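Local atomic coordinates of neuraminidase (Influenza A virus, PDB entry 4FVK), a protein that resembles the influenza neuraminidases in fold, but probably has little of their sialic acid-removing activity. Residues F342-E347 with E358-C363. Residues are numbered along the deposited sequence; the frame is centred on the assembly and turned at random.
Sequences FWLEIE and ELSTFC. With ZN (zinc ion), chain E.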
# COMPACT_ATOMS: atom_id res chain seq x y z
N PHE A 342 -18.59 -13.33 15.91
CA PHE A 342 -19.48 -12.17 15.84
C PHE A 342 -18.72 -10.85 15.85
O PHE A 342 -17.60 -10.77 16.36
CB PHE A 342 -20.58 -12.18 16.93
CG PHE A 342 -20.09 -12.01 18.37
CD1 PHE A 342 -19.88 -13.13 19.18
CD2 PHE A 342 -19.97 -10.76 18.94
CE1 PHE A 342 -19.46 -13.00 20.53
CE2 PHE A 342 -19.55 -10.60 20.27
CZ PHE A 342 -19.30 -11.74 21.08
N TRP A 343 -19.33 -9.83 15.28
CA TRP A 343 -18.76 -8.50 15.35
C TRP A 343 -19.67 -7.72 16.27
O TRP A 343 -20.83 -8.05 16.41
CB TRP A 343 -18.66 -7.85 13.95
CG TRP A 343 -19.91 -7.92 13.16
CD1 TRP A 343 -20.20 -8.80 12.15
CD2 TRP A 343 -21.05 -7.05 13.29
NE1 TRP A 343 -21.48 -8.53 11.65
CE2 TRP A 343 -22.01 -7.47 12.34
CE3 TRP A 343 -21.35 -5.97 14.12
CZ2 TRP A 343 -23.23 -6.84 12.19
CZ3 TRP A 343 -22.57 -5.35 13.99
CH2 TRP A 343 -23.51 -5.80 13.03
N LEU A 344 -19.14 -6.67 16.87
CA LEU A 344 -19.88 -5.94 17.87
C LEU A 344 -19.43 -4.49 17.83
O LEU A 344 -18.23 -4.23 17.84
CB LEU A 344 -19.58 -6.53 19.25
CG LEU A 344 -19.99 -5.71 20.47
CD1 LEU A 344 -21.48 -5.59 20.54
CD2 LEU A 344 -19.42 -6.33 21.81
N GLU A 345 -20.36 -3.55 17.79
CA GLU A 345 -19.98 -2.15 17.88
C GLU A 345 -19.63 -1.73 19.30
O GLU A 345 -20.39 -1.96 20.24
CB GLU A 345 -21.06 -1.23 17.39
CG GLU A 345 -21.29 -1.22 15.90
CD GLU A 345 -22.46 -0.33 15.56
OE1 GLU A 345 -23.29 -0.11 16.47
OE2 GLU A 345 -22.58 0.15 14.41
N ILE A 346 -18.47 -1.09 19.43
CA ILE A 346 -18.07 -0.48 20.68
C ILE A 346 -18.23 1.02 20.51
O ILE A 346 -17.82 1.58 19.49
CB ILE A 346 -16.64 -0.87 21.07
CG1 ILE A 346 -16.63 -2.23 21.76
CG2 ILE A 346 -16.11 0.09 22.09
CD1 ILE A 346 -16.75 -3.39 20.87
N GLU A 347 -18.86 1.67 21.47
CA GLU A 347 -19.16 3.08 21.27
C GLU A 347 -18.23 3.98 22.07
O GLU A 347 -18.02 3.78 23.26
CB GLU A 347 -20.62 3.39 21.55
CG GLU A 347 -21.38 3.80 20.30
CD GLU A 347 -22.53 2.87 19.99
OE1 GLU A 347 -23.42 2.72 20.86
OE2 GLU A 347 -22.55 2.28 18.89
N GLU A 358 -16.89 1.57 16.63
CA GLU A 358 -15.79 0.79 16.07
C GLU A 358 -16.07 -0.68 16.31
O GLU A 358 -16.51 -1.06 17.41
CB GLU A 358 -14.45 1.18 16.69
CG GLU A 358 -13.80 2.43 16.10
CD GLU A 358 -13.41 2.27 14.62
OE1 GLU A 358 -13.37 3.29 13.90
OE2 GLU A 358 -13.10 1.14 14.19
N LEU A 359 -15.82 -1.52 15.32
CA LEU A 359 -16.08 -2.95 15.47
C LEU A 359 -15.01 -3.72 16.23
O LEU A 359 -13.82 -3.56 15.98
CB LEU A 359 -16.24 -3.61 14.09
CG LEU A 359 -17.41 -3.14 13.20
CD1 LEU A 359 -17.47 -4.00 11.96
CD2 LEU A 359 -18.74 -3.24 13.97
N SER A 360 -15.44 -4.56 17.17
CA SER A 360 -14.60 -5.61 17.70
C SER A 360 -15.12 -6.93 17.16
O SER A 360 -16.29 -7.05 16.77
CB SER A 360 -14.63 -5.63 19.23
OG SER A 360 -15.94 -6.01 19.65
N THR A 361 -14.25 -7.93 17.10
CA THR A 361 -14.66 -9.26 16.66
C THR A 361 -14.29 -10.30 17.70
O THR A 361 -13.20 -10.24 18.28
CB THR A 361 -14.04 -9.64 15.31
OG1 THR A 361 -12.59 -9.66 15.41
CG2 THR A 361 -14.48 -8.66 14.21
N PHE A 362 -15.21 -11.23 17.95
CA PHE A 362 -15.02 -12.31 18.91
C PHE A 362 -15.29 -13.63 18.21
O PHE A 362 -16.20 -13.72 17.40
CB PHE A 362 -16.00 -12.16 20.07
CG PHE A 362 -15.64 -11.08 21.05
CD1 PHE A 362 -15.89 -9.74 20.77
CD2 PHE A 362 -15.06 -11.40 22.27
CE1 PHE A 362 -15.56 -8.74 21.68
CE2 PHE A 362 -14.74 -10.41 23.19
CZ PHE A 362 -14.98 -9.09 22.91
N CYS A 363 -14.51 -14.67 18.49
CA CYS A 363 -14.82 -16.00 17.92
C CYS A 363 -15.08 -17.05 19.02
O CYS A 363 -14.56 -16.95 20.12
CB CYS A 363 -13.71 -16.46 16.96
SG CYS A 363 -13.57 -15.47 15.42
ZN ZN E . -12.77 2.96 12.04
O HOH W 1 -13.83 1.44 11.06
O HOH W 2 -10.73 2.78 12.35
O HOH W 3 -13.42 4.89 11.89
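F362 packs against F342 where antiparallel strands 342-347 and 358-363 pair. F362 CB lies over one face of the F342 ring, 3.5 Å from F342 CZ, a CH-pi contact. F362 CG comes next, 3.7 Å from F342 CZ. F362 CD1 reaches F342 CE2 at 3.8 Å. The ring planes lie at 9° to each other, but the rings barely overlap. F342 CG sits between its own N and carbonyl carbon (chi1 67°), bringing its ring tip back toward F362.

Reciprocal N-H to O bonds join the backbones of F342 and F362, L344 and S360, and I346 and E358. L344 O takes S360 N at 2.9 Å and a second, weak bond from S360 OG. I346 CD1 is modelled 3.0 Å from S360 OG, a doubtfully short approach. E358 shares the face of I346 and S360 and binds the zinc ion through OE1 at 2.0 Å. Three waters also coordinate it, one donating to E358 OE2; S91 belongs to the same site. On the face of W343, E345 and T361, L359 CD2 touches W343 CE3 and E345 CG, both at 3.8 Å.

The hairpin forms the middle of a four-stranded propeller blade. Strand 320-327 flanks 341-349, and its R323 makes a salt bridge with E345 OE2. N-terminal strand 23-26 completes the blade beside 355-365. The C341-C363 disulfide links the hairpin strands, and strand 47-51 packs on W343, L359 and T361.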